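Local coordinates for peptidyl-prolyl cis-trans isomerase cyclophilin-type (Toxoplasma gondii, PDB 3BO7), which probably catalyses the cis-trans isomerisation of peptide bonds preceding proline, as a cyclophilin-type isomerase that binds the immunosuppressant cyclosporin A, at residues P28-S33 / K132-G137; A87-E92 / L105-D110; R36-K41 / I169-N174; Y8-I11 / G16-N19. All blocks are in the same frame, centred on the assembly; numbering follows the deposited sequence.

Interaction 1 (P28-S33 / K132-G137). With SO4 (sulfate ion), chain I; EDO (1,2-ethanediol), chain N.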
loop_
_atom_site.group_PDB
_atom_site.type_symbol
_atom_site.label_atom_id
_atom_site.label_comp_id
_atom_site.label_asym_id
_atom_site.label_seq_id
_atom_site.Cartn_x
_atom_site.Cartn_y
_atom_site.Cartn_z
ATOM N N PRO A 28 -8.897 11.298 2.478
ATOM C CA PRO A 28 -10.117 10.756 1.863
ATOM C C PRO A 28 -9.966 10.244 0.433
ATOM O O PRO A 28 -10.492 9.178 0.114
ATOM C CB PRO A 28 -11.097 11.944 1.900
ATOM C CG PRO A 28 -10.252 13.155 2.194
ATOM C CD PRO A 28 -9.121 12.666 2.994
ATOM N N ARG A 29 -9.259 10.981 -0.421
ATOM C CA ARG A 29 -9.151 10.605 -1.842
ATOM C C ARG A 29 -8.357 9.319 -2.041
ATOM O O ARG A 29 -8.732 8.465 -2.854
ATOM C CB ARG A 29 -8.542 11.746 -2.655
ATOM C CG ARG A 29 -9.386 13.007 -2.663
ATOM C CD ARG A 29 -10.025 13.231 -4.022
ATOM N NE ARG A 29 -11.333 12.611 -4.165
ATOM C CZ ARG A 29 -11.916 12.347 -5.334
ATOM N NH1 ARG A 29 -11.295 12.626 -6.477
ATOM N NH2 ARG A 29 -13.118 11.778 -5.355
ATOM N N ALA A 30 -7.269 9.178 -1.286
ATOM C CA ALA A 30 -6.431 7.988 -1.360
ATOM C C ALA A 30 -7.147 6.755 -0.805
ATOM O O ALA A 30 -7.005 5.657 -1.340
ATOM C CB ALA A 30 -5.091 8.225 -0.646
ATOM N N CYS A 31 -7.921 6.945 0.262
ATOM C CA CYS A 31 -8.690 5.858 0.870
ATOM C C CYS A 31 -9.824 5.437 -0.046
ATOM O O CYS A 31 -10.025 4.243 -0.292
ATOM C CB CYS A 31 -9.231 6.284 2.222
ATOM S SG CYS A 31 -7.938 6.536 3.419
ATOM N N ASP A 32 -10.537 6.427 -0.571
ATOM C CA ASP A 32 -11.617 6.191 -1.528
ATOM C C ASP A 32 -11.144 5.426 -2.763
ATOM O O ASP A 32 -11.717 4.394 -3.120
ATOM C CB ASP A 32 -12.248 7.514 -1.940
ATOM C CG ASP A 32 -13.626 7.342 -2.512
ATOM O OD1 ASP A 32 -14.116 6.189 -2.562
ATOM O OD2 ASP A 32 -14.226 8.368 -2.906
ATOM N N SER A 33 -10.088 5.925 -3.400
ATOM C CA SER A 33 -9.487 5.251 -4.550
ATOM C C SER A 33 -9.183 3.794 -4.240
ATOM O O SER A 33 -9.527 2.900 -5.026
ATOM C CB SER A 33 -8.202 5.966 -4.983
ATOM O OG SER A 33 -7.576 5.271 -6.046
ATOM N N LYS A 132 5.867 14.120 0.827
ATOM C CA LYS A 132 6.175 13.651 -0.519
ATOM C C LYS A 132 5.257 12.493 -0.892
ATOM O O LYS A 132 5.013 12.245 -2.076
ATOM C CB LYS A 132 7.635 13.215 -0.626
ATOM C CG LYS A 132 8.654 14.355 -0.539
ATOM C CD LYS A 132 8.976 14.940 -1.899
ATOM C CE LYS A 132 10.335 15.616 -1.867
ATOM N NZ LYS A 132 10.475 16.668 -2.916
ATOM N N HIS A 133 4.765 11.787 0.129
ATOM C CA HIS A 133 3.920 10.614 -0.047
ATOM C C HIS A 133 2.657 10.685 0.829
ATOM O O HIS A 133 2.740 10.969 2.030
ATOM C CB HIS A 133 4.736 9.346 0.238
ATOM C CG HIS A 133 5.897 9.170 -0.690
ATOM N ND1 HIS A 133 5.801 8.484 -1.885
ATOM C CD2 HIS A 133 7.169 9.629 -0.624
ATOM C CE1 HIS A 133 6.966 8.518 -2.504
ATOM N NE2 HIS A 133 7.812 9.210 -1.762
ATOM N N THR A 134 1.498 10.453 0.216
ATOM C CA THR A 134 0.238 10.400 0.936
ATOM C C THR A 134 0.221 9.183 1.851
ATOM O O THR A 134 0.197 8.045 1.373
ATOM C CB THR A 134 -0.982 10.299 -0.015
ATOM O OG1 THR A 134 -1.051 11.459 -0.855
ATOM C CG2 THR A 134 -2.278 10.183 0.787
ATOM N N ILE A 135 0.269 9.441 3.156
ATOM C CA ILE A 135 0.033 8.429 4.168
ATOM C C ILE A 135 -1.470 8.326 4.273
ATOM O O ILE A 135 -2.149 9.336 4.501
ATOM C CB ILE A 135 0.613 8.844 5.546
ATOM C CG1 ILE A 135 2.141 8.755 5.519
ATOM C CG2 ILE A 135 0.021 7.978 6.677
ATOM C CD1 ILE A 135 2.831 9.613 6.547
ATOM N N PHE A 136 -1.999 7.119 4.101
ATOM C CA PHE A 136 -3.445 6.956 4.121
ATOM C C PHE A 136 -3.911 5.829 5.036
ATOM O O PHE A 136 -5.104 5.546 5.121
ATOM C CB PHE A 136 -4.023 6.848 2.691
ATOM C CG PHE A 136 -3.631 5.591 1.944
ATOM C CD1 PHE A 136 -4.568 4.582 1.717
ATOM C CD2 PHE A 136 -2.346 5.428 1.435
ATOM C CE1 PHE A 136 -4.222 3.432 1.026
ATOM C CE2 PHE A 136 -1.997 4.275 0.747
ATOM C CZ PHE A 136 -2.936 3.278 0.536
ATOM N N GLY A 137 -2.975 5.208 5.738
ATOM C CA GLY A 137 -3.339 4.202 6.716
ATOM C C GLY A 137 -2.231 3.714 7.621
ATOM O O GLY A 137 -1.109 4.229 7.606
HETATM S S SO4 I . -8.103 14.649 -6.911
HETATM O O1 SO4 I . -7.754 14.068 -5.626
HETATM O O2 SO4 I . -9.034 13.772 -7.614
HETATM O O3 SO4 I . -8.734 15.961 -6.736
HETATM O O4 SO4 I . -6.875 14.826 -7.684
HETATM C C1 EDO N . -15.600 10.845 -7.876
HETATM O O1 EDO N . -14.449 11.430 -8.496
HETATM C C2 EDO N . -16.514 10.292 -8.964
HETATM O O2 EDO N . -17.369 9.266 -8.438
#
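With its CG set between the backbone N and the carbonyl carbon (chi1 67°), F136 leaves CB facing helix 28-39, where A30 CB meets it at 3.8 Å, and the ring reaches the same methyl with CG at 4.0 Å from A30 CB. T134 takes the rotamer that puts CG2 anti to the backbone N, and this methyl comes within 3.7 Å of A30 CB. A30 therefore sits in the angle between a methyl and a benzyl group; a side chain of one carbon suits a place where the helix comes this close to the strand. C31 adds the next contact along the helix: its small thiol fits beside the F136 carbonyl and CB, at the ring's edge, with SG 3.5 Å from F136 O. No hydrogen bond crosses here, and the polar end of T134 turns elsewhere, its OG1 bonding to E92 N. E92 in turn uses its carboxylate to take the backbone N-H groups of R29 and A30 in the first turn of the helix. Away from the strand, R29 NH1 binds a sulfate O2 at 2.8 Å, an ion probably from the crystallisation liquor. A classic bulge sets both F136 and G137 opposite L105 on strand 104-107, and the whole is a helix laid against the antiparallel beta-barrel of the cyclophilin fold.

Interaction 2 (A87-E92 / L105-D110). With SO4 (sulfate ion), chain I.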
loop_
_atom_site.group_PDB
_atom_site.type_symbol
_atom_site.label_atom_id
_atom_site.label_comp_id
_atom_site.label_asym_id
_atom_site.label_seq_id
_atom_site.Cartn_x
_atom_site.Cartn_y
_atom_site.Cartn_z
ATOM N N ALA A 87 -7.481 8.239 -13.687
ATOM C CA ALA A 87 -6.437 9.264 -13.701
ATOM C C ALA A 87 -5.746 9.368 -12.335
ATOM O O ALA A 87 -6.344 9.005 -11.324
ATOM C CB ALA A 87 -7.023 10.600 -14.107
ATOM N N PRO A 88 -4.480 9.849 -12.299
ATOM C CA PRO A 88 -3.815 10.063 -11.011
ATOM C C PRO A 88 -4.520 11.103 -10.171
ATOM O O PRO A 88 -5.170 11.992 -10.714
ATOM C CB PRO A 88 -2.420 10.565 -11.409
ATOM C CG PRO A 88 -2.572 11.059 -12.796
ATOM C CD PRO A 88 -3.591 10.185 -13.429
ATOM N N PHE A 89 -4.392 10.995 -8.851
ATOM C CA PHE A 89 -4.992 11.977 -7.958
ATOM C C PHE A 89 -3.939 12.699 -7.124
ATOM O O PHE A 89 -2.798 12.234 -6.986
ATOM C CB PHE A 89 -6.108 11.361 -7.085
ATOM C CG PHE A 89 -5.664 10.199 -6.250
ATOM C CD1 PHE A 89 -5.166 10.397 -4.955
ATOM C CD2 PHE A 89 -5.743 8.911 -6.741
ATOM C CE1 PHE A 89 -4.751 9.323 -4.180
ATOM C CE2 PHE A 89 -5.334 7.835 -5.973
ATOM C CZ PHE A 89 -4.837 8.037 -4.689
ATOM N N GLU A 90 -4.339 13.850 -6.588
ATOM C CA GLU A 90 -3.443 14.739 -5.870
ATOM C C GLU A 90 -3.010 14.187 -4.516
ATOM O O GLU A 90 -3.676 13.329 -3.921
ATOM C CB GLU A 90 -4.082 16.117 -5.713
ATOM C CG GLU A 90 -4.252 16.865 -7.037
ATOM C CD GLU A 90 -4.757 18.295 -6.870
ATOM O OE1 GLU A 90 -4.998 18.972 -7.906
ATOM O OE2 GLU A 90 -4.908 18.745 -5.709
ATOM N N ASP A 91 -1.875 14.677 -4.047
ATOM C CA ASP A 91 -1.340 14.280 -2.761
ATOM C C ASP A 91 -2.198 14.832 -1.626
ATOM O O ASP A 91 -2.885 15.852 -1.784
ATOM C CB ASP A 91 0.107 14.765 -2.619
ATOM C CG ASP A 91 1.057 14.086 -3.601
ATOM O OD1 ASP A 91 0.962 12.849 -3.787
ATOM O OD2 ASP A 91 1.907 14.800 -4.182
ATOM N N GLU A 92 -2.160 14.142 -0.492
ATOM C CA GLU A 92 -2.862 14.576 0.705
ATOM C C GLU A 92 -1.945 14.384 1.893
ATOM O O GLU A 92 -1.598 13.256 2.248
ATOM C CB GLU A 92 -4.143 13.784 0.912
ATOM C CG GLU A 92 -5.155 13.893 -0.221
ATOM C CD GLU A 92 -6.212 12.819 -0.130
ATOM O OE1 GLU A 92 -5.871 11.628 -0.364
ATOM O OE2 GLU A 92 -7.376 13.168 0.161
ATOM N N LEU A 105 1.062 2.987 6.309
ATOM C CA LEU A 105 0.622 2.727 4.942
ATOM C C LEU A 105 0.599 4.030 4.148
ATOM O O LEU A 105 -0.094 4.999 4.497
ATOM C CB LEU A 105 -0.739 2.015 4.899
ATOM C CG LEU A 105 -1.375 1.805 3.512
ATOM C CD1 LEU A 105 -0.555 0.839 2.647
ATOM C CD2 LEU A 105 -2.816 1.317 3.604
ATOM N N SER A 106 1.366 4.041 3.065
ATOM C CA SER A 106 1.602 5.255 2.311
ATOM C C SER A 106 1.622 5.006 0.794
ATOM O O SER A 106 1.771 3.866 0.349
ATOM C CB SER A 106 2.905 5.874 2.791
ATOM O OG SER A 106 3.064 7.177 2.283
ATOM N N MET A 107 1.456 6.074 0.012
ATOM C CA MET A 107 1.418 5.981 -1.459
ATOM C C MET A 107 2.793 6.108 -2.115
ATOM O O MET A 107 3.540 7.040 -1.840
ATOM C CB MET A 107 0.491 7.052 -2.060
ATOM C CG MET A 107 -1.010 6.826 -1.886
ATOM S SD MET A 107 -1.634 5.252 -2.549
ATOM C CE MET A 107 -1.342 5.427 -4.315
ATOM N N ALA A 108 3.121 5.162 -2.986
ATOM C CA ALA A 108 4.237 5.319 -3.904
ATOM C C ALA A 108 3.830 6.286 -5.037
ATOM O O ALA A 108 2.646 6.390 -5.389
ATOM C CB ALA A 108 4.645 3.971 -4.458
ATOM N N ASN A 109 4.809 6.983 -5.616
ATOM C CA ASN A 109 4.551 7.869 -6.756
ATOM C C ASN A 109 5.804 8.132 -7.590
ATOM O O ASN A 109 6.822 7.468 -7.404
ATOM C CB ASN A 109 3.941 9.187 -6.279
ATOM C CG ASN A 109 4.791 9.877 -5.235
ATOM O OD1 ASN A 109 5.954 10.220 -5.485
ATOM N ND2 ASN A 109 4.215 10.091 -4.053
ATOM N N ASP A 110 5.707 9.087 -8.518
ATOM C CA ASP A 110 6.838 9.533 -9.332
ATOM C C ASP A 110 6.896 11.065 -9.337
ATOM O O ASP A 110 7.147 11.686 -10.384
ATOM C CB ASP A 110 6.709 9.020 -10.771
ATOM C CG ASP A 110 7.087 7.566 -10.912
ATOM O OD1 ASP A 110 7.915 7.090 -10.116
ATOM O OD2 ASP A 110 6.571 6.890 -11.829
HETATM S S SO4 I . -8.103 14.649 -6.911
HETATM O O1 SO4 I . -7.754 14.068 -5.626
HETATM O O2 SO4 I . -9.034 13.772 -7.614
HETATM O O3 SO4 I . -8.734 15.961 -6.736
HETATM O O4 SO4 I . -6.875 14.826 -7.684
HETATM O O HOH W 1 1.696 10.495 -2.518
#
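F89 directs the CZ corner of its ring at the terminal methyl of M107, with CZ and CE 4.4 Å apart. The methyl approaches obliquely, so the pair is a loose apolar contact between a long loop of the cyclophilin fold and strand 104-107 of its beta-barrel. The ring swings inward because F89 holds CG between its backbone N and carbonyl carbon (chi1 57°), and there it also packs on A30 and S33 of helix 28-39. A flexible, unbranched methionine suits the other side: its chain bends at every torsion and can fit its methyl to the ring. M107 also touches F136 and N115.

The second half of the contact is polar and indirect. D91 OD1 and N109 ND2 stand 4.3 Å apart, too far for a direct bond, and one water fills the gap. It donates to the carboxylate and accepts from the amide, a role that needs an acceptor on one segment and a donor on the other, as aspartate and asparagine provide. Both groups have further partners: D91 OD1 also receives N115 ND2, and N109 ND2 also donates to K132 O. A108, N109 and D110 pack on a modified side chain of the bound peptide, whose backbone is also hydrogen-bonded to D110 OD1. A sulfate, probably from the crystallisation liquor and also held by R29 NH1, lies by the loop: the backbone N of E90 donates to its O4 at 2.9 Å, with an N-H...O angle of 154°.

Interaction 3 (R36-K41 / I169-N174). With EDO (1,2-ethanediol), chain N.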
loop_
_atom_site.group_PDB
_atom_site.type_symbol
_atom_site.label_atom_id
_atom_site.label_comp_id
_atom_site.label_asym_id
_atom_site.label_seq_id
_atom_site.Cartn_x
_atom_site.Cartn_y
_atom_site.Cartn_z
ATOM N N ARG A 36 -12.336 1.716 -3.745
ATOM C CA ARG A 36 -12.947 1.502 -5.064
ATOM C C ARG A 36 -12.233 0.402 -5.862
ATOM O O ARG A 36 -12.878 -0.338 -6.609
ATOM C CB ARG A 36 -13.028 2.800 -5.868
ATOM C CG ARG A 36 -14.045 3.802 -5.319
ATOM C CD ARG A 36 -14.215 4.991 -6.228
ATOM N NE ARG A 36 -14.650 6.182 -5.505
ATOM C CZ ARG A 36 -15.295 7.202 -6.067
ATOM N NH1 ARG A 36 -15.596 7.163 -7.356
ATOM N NH2 ARG A 36 -15.651 8.261 -5.343
ATOM N N LEU A 37 -10.917 0.283 -5.675
ATOM C CA LEU A 37 -10.110 -0.753 -6.330
ATOM C C LEU A 37 -10.291 -2.106 -5.655
ATOM O O LEU A 37 -10.384 -3.129 -6.337
ATOM C CB LEU A 37 -8.619 -0.371 -6.350
ATOM C CG LEU A 37 -8.154 0.771 -7.263
ATOM C CD1 LEU A 37 -6.697 1.094 -6.997
ATOM C CD2 LEU A 37 -8.368 0.440 -8.726
ATOM N N CYS A 38 -10.328 -2.103 -4.318
ATOM C CA CYS A 38 -10.724 -3.288 -3.547
ATOM C C CYS A 38 -12.081 -3.852 -4.008
ATOM O O CYS A 38 -12.254 -5.072 -4.085
ATOM C CB CYS A 38 -10.768 -2.986 -2.045
ATOM S SG CYS A 38 -9.156 -2.760 -1.284
ATOM N N ALA A 39 -13.020 -2.961 -4.325
ATOM C CA ALA A 39 -14.363 -3.352 -4.752
ATOM C C ALA A 39 -14.353 -4.256 -5.990
ATOM O O ALA A 39 -15.065 -5.266 -6.025
ATOM C CB ALA A 39 -15.236 -2.115 -4.987
ATOM N N VAL A 40 -13.532 -3.908 -6.979
ATOM C CA VAL A 40 -13.450 -4.642 -8.247
ATOM C C VAL A 40 -12.320 -5.680 -8.279
ATOM O O VAL A 40 -11.931 -6.147 -9.361
ATOM C CB VAL A 40 -13.306 -3.689 -9.454
ATOM C CG1 VAL A 40 -14.523 -2.805 -9.576
ATOM C CG2 VAL A 40 -12.031 -2.845 -9.344
ATOM N N LYS A 41 -11.802 -6.028 -7.098
ATOM C CA LYS A 41 -10.776 -7.080 -6.914
ATOM C C LYS A 41 -9.422 -6.820 -7.611
ATOM O O LYS A 41 -8.605 -7.727 -7.777
ATOM C CB LYS A 41 -11.327 -8.482 -7.264
ATOM C CG LYS A 41 -12.649 -8.872 -6.568
ATOM C CD LYS A 41 -12.575 -8.757 -5.048
ATOM C CE LYS A 41 -13.900 -9.123 -4.367
ATOM N NZ LYS A 41 -14.212 -10.582 -4.445
ATOM N N ILE A 169 -8.539 -9.081 -0.531
ATOM C CA ILE A 169 -8.677 -8.024 0.453
ATOM C C ILE A 169 -10.113 -8.023 0.968
ATOM O O ILE A 169 -11.072 -7.927 0.188
ATOM C CB ILE A 169 -8.248 -6.646 -0.107
ATOM C CG1 ILE A 169 -6.795 -6.722 -0.614
ATOM C CG2 ILE A 169 -8.415 -5.559 0.954
ATOM C CD1 ILE A 169 -6.205 -5.399 -1.094
ATOM N N ILE A 170 -10.254 -8.185 2.280
ATOM C CA ILE A 170 -11.566 -8.158 2.909
ATOM C C ILE A 170 -11.783 -6.769 3.489
ATOM O O ILE A 170 -11.017 -6.324 4.342
ATOM C CB ILE A 170 -11.732 -9.243 4.025
ATOM C CG1 ILE A 170 -11.327 -10.637 3.513
ATOM C CG2 ILE A 170 -13.173 -9.238 4.562
ATOM C CD1 ILE A 170 -11.271 -11.730 4.591
ATOM N N VAL A 171 -12.813 -6.083 3.005
ATOM C CA VAL A 171 -13.167 -4.777 3.537
ATOM C C VAL A 171 -14.268 -4.942 4.588
ATOM O O VAL A 171 -15.332 -5.473 4.299
ATOM C CB VAL A 171 -13.586 -3.783 2.422
ATOM C CG1 VAL A 171 -13.945 -2.432 3.014
ATOM C CG2 VAL A 171 -12.464 -3.625 1.393
ATOM N N PHE A 172 -13.977 -4.498 5.809
ATOM C CA PHE A 172 -14.907 -4.598 6.929
ATOM C C PHE A 172 -15.682 -3.308 7.140
ATOM O O PHE A 172 -16.707 -3.303 7.821
ATOM C CB PHE A 172 -14.159 -4.952 8.221
ATOM C CG PHE A 172 -13.580 -6.329 8.226
ATOM C CD1 PHE A 172 -14.353 -7.424 8.605
ATOM C CD2 PHE A 172 -12.259 -6.538 7.850
ATOM C CE1 PHE A 172 -13.809 -8.707 8.601
ATOM C CE2 PHE A 172 -11.709 -7.811 7.855
ATOM C CZ PHE A 172 -12.482 -8.896 8.224
ATOM N N LYS A 173 -15.171 -2.208 6.590
ATOM C CA LYS A 173 -15.847 -0.914 6.682
ATOM C C LYS A 173 -15.315 0.081 5.658
ATOM O O LYS A 173 -14.132 0.425 5.646
ATOM C CB LYS A 173 -15.743 -0.318 8.090
ATOM C CG LYS A 173 -16.640 0.882 8.277
ATOM C CD LYS A 173 -16.267 1.651 9.508
ATOM C CE LYS A 173 -17.190 2.843 9.705
ATOM N NZ LYS A 173 -16.644 3.716 10.778
ATOM N N ASN A 174 -16.209 0.530 4.795
ATOM C CA ASN A 174 -15.896 1.570 3.853
ATOM C C ASN A 174 -16.811 2.742 4.146
ATOM O O ASN A 174 -18.009 2.643 3.926
ATOM C CB ASN A 174 -16.079 1.061 2.422
ATOM C CG ASN A 174 -16.127 2.172 1.413
ATOM O OD1 ASN A 174 -15.854 3.326 1.730
ATOM N ND2 ASN A 174 -16.486 1.838 0.190
HETATM C C1 EDO N . -15.600 10.845 -7.876
HETATM O O1 EDO N . -14.449 11.430 -8.496
HETATM C C2 EDO N . -16.514 10.292 -8.964
HETATM O O2 EDO N . -17.369 9.266 -8.438
HETATM O O HOH W 2 -10.667 -6.578 -2.752
#
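The apolar contacts all centre on C38, whose side chain points from the last turns of helix 28-39 toward strand 166-171. Its SG rests on I169, 3.7 Å from CG2 and 4.0 Å from CD1, so two separate branches of the isoleucine hold the sulfur. C38 CB meets V171 CG2 at 3.9 Å. I169 has CG2 anti to its backbone N and CG1 anti to the carbonyl carbon (chi1 -57°), a setting that turns both arms to the thiol. The branched I169 and V171 offer methyls to the helix, and the compact cysteine lets the helix come near; L9, I11 and F43 pack on I169 as well.

The polar link is made by water. One molecule donates to C38 O, at 2.6 Å, and by a longer bond to I169 O, at 3.3 Å, joining a carbonyl near the helix end to one on the strand. Charged groups lie apart from this seam: R36 bonds D32 through a salt bridge on the helix surface, and its NH1 donates to O2 of an ethanediol, probably from the crystallisation liquor, at 3.0 Å.

Backbone bonds then close the helix. K41, with positive phi (62°), is the C-prime residue of a Schellman motif in which K41 N reaches C38 O and Y42 N reaches L37 O. The arrangement is that of a capped helix packed beside strand 166-171 of the cyclophilin barrel.

Interaction 4 (Y8-I11 / G16-N19)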
loop_
_atom_site.group_PDB
_atom_site.type_symbol
_atom_site.label_atom_id
_atom_site.label_comp_id
_atom_site.label_asym_id
_atom_site.label_seq_id
_atom_site.Cartn_x
_atom_site.Cartn_y
_atom_site.Cartn_z
ATOM N N TYR A 8 -11.720 0.045 7.450
ATOM C CA TYR A 8 -11.026 -1.134 7.996
ATOM C C TYR A 8 -11.012 -2.262 6.984
ATOM O O TYR A 8 -12.022 -2.525 6.321
ATOM C CB TYR A 8 -11.634 -1.569 9.342
ATOM C CG TYR A 8 -11.487 -0.486 10.395
ATOM C CD1 TYR A 8 -10.291 -0.332 11.083
ATOM C CD2 TYR A 8 -12.520 0.417 10.652
ATOM C CE1 TYR A 8 -10.130 0.671 12.016
ATOM C CE2 TYR A 8 -12.366 1.436 11.583
ATOM C CZ TYR A 8 -11.166 1.551 12.264
ATOM O OH TYR A 8 -10.976 2.546 13.197
ATOM N N LEU A 9 -9.855 -2.908 6.843
ATOM C CA LEU A 9 -9.679 -3.965 5.853
ATOM C C LEU A 9 -8.576 -4.942 6.228
ATOM O O LEU A 9 -7.650 -4.594 6.962
ATOM C CB LEU A 9 -9.434 -3.389 4.443
ATOM C CG LEU A 9 -8.209 -2.535 4.074
ATOM C CD1 LEU A 9 -7.015 -3.392 3.659
ATOM C CD2 LEU A 9 -8.603 -1.603 2.950
ATOM N N ARG A 10 -8.692 -6.166 5.717
ATOM C CA ARG A 10 -7.635 -7.163 5.846
ATOM C C ARG A 10 -7.080 -7.556 4.473
ATOM O O ARG A 10 -7.829 -7.941 3.567
ATOM C CB ARG A 10 -8.145 -8.397 6.589
ATOM C CG ARG A 10 -7.078 -9.439 6.884
ATOM C CD ARG A 10 -7.690 -10.654 7.555
ATOM N NE ARG A 10 -8.084 -10.336 8.921
ATOM C CZ ARG A 10 -9.034 -10.962 9.606
ATOM N NH1 ARG A 10 -9.702 -11.953 9.056
ATOM N NH2 ARG A 10 -9.308 -10.588 10.851
ATOM N N ILE A 11 -5.766 -7.437 4.326
ATOM C CA ILE A 11 -5.071 -7.947 3.146
ATOM C C ILE A 11 -4.613 -9.364 3.471
ATOM O O ILE A 11 -3.831 -9.560 4.406
ATOM C CB ILE A 11 -3.849 -7.063 2.761
ATOM C CG1 ILE A 11 -4.312 -5.682 2.286
ATOM C CG2 ILE A 11 -3.001 -7.739 1.682
ATOM C CD1 ILE A 11 -3.169 -4.690 1.968
ATOM N N GLY A 16 0.878 -14.540 5.017
ATOM C CA GLY A 16 0.361 -13.824 6.172
ATOM C C GLY A 16 -0.690 -12.798 5.812
ATOM O O GLY A 16 -0.878 -12.465 4.634
ATOM N N SER A 17 -1.379 -12.307 6.836
ATOM C CA SER A 17 -2.459 -11.334 6.672
ATOM C C SER A 17 -2.199 -10.064 7.474
ATOM O O SER A 17 -1.595 -10.106 8.552
ATOM C CB SER A 17 -3.801 -11.948 7.082
ATOM O OG SER A 17 -4.201 -12.946 6.157
ATOM N N LEU A 18 -2.660 -8.937 6.936
ATOM C CA LEU A 18 -2.484 -7.647 7.593
ATOM C C LEU A 18 -3.816 -6.961 7.829
ATOM O O LEU A 18 -4.628 -6.846 6.908
ATOM C CB LEU A 18 -1.571 -6.726 6.778
ATOM C CG LEU A 18 -0.121 -7.144 6.515
ATOM C CD1 LEU A 18 0.508 -6.157 5.561
ATOM C CD2 LEU A 18 0.681 -7.212 7.790
ATOM N N ASN A 19 -4.023 -6.512 9.070
ATOM C CA ASN A 19 -5.190 -5.718 9.435
ATOM C C ASN A 19 -4.861 -4.237 9.348
ATOM O O ASN A 19 -3.865 -3.767 9.914
ATOM C CB ASN A 19 -5.685 -6.085 10.839
ATOM C CG ASN A 19 -6.401 -7.431 10.879
ATOM O OD1 ASN A 19 -6.908 -7.923 9.866
ATOM N ND2 ASN A 19 -6.455 -8.024 12.060
#
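R10 and N19 extend together from adjacent strands, and R10 NE donates to N19 OD1 at 2.8 Å. The bond is nearly straight, at 165°, and lies in the amide's carbonyl plane on a lone pair. R10 gets there by keeping CG anti to its backbone N (chi1 -175°) and bending only at chi3. This is the partly exposed face, where polar side chains, one of them long, suit a surface near solvent; S17 CB lies more loosely alongside the arginine, 4.1 Å from CD.

The tight part is the backbone pairing. I11 N to L18 O and L18 N to I11 O, each 2.9 Å, make I11 and L18 a hydrogen-bonded pair. The neighbouring R10/N19 pair is non-hydrogen-bonded, with a CA-H...O contact from R10 CA to L18 O, 3.2 Å, adding to the join. The side chains of I11 and L18 lie on the buried face: I11 packs on V166 and I169, and L18 on V145, L146 and W149 of helix 143-149, so branched aliphatic chains fit the interior. With strand directions 167° apart, the two form the antiparallel beta hairpin that opens the cyclophilin barrel.

In the fold
Helix 28-39 serves two of the contacts: interaction 1 sets its first turns on strand 135-141, and interaction 3 its last on strand 166-171. Interactions 1 and 2 are buried and touch each other, H133 ND1 and T134 O probably hydrogen-bonding to M107, where the loop entering strand 135-141 runs beside strand 104-107. Interactions 3 and 4 are only partly buried and join through a probable bond between I170 O and R10 N, so the hairpin continues into strand 166-171. Chemistry follows place: methyl, thiol and ring contacts in 1, a loose apolar contact and a water bridge in 2, close methyl-thiol contacts and a water bridge in 3, direct hydrogen bonds in 4.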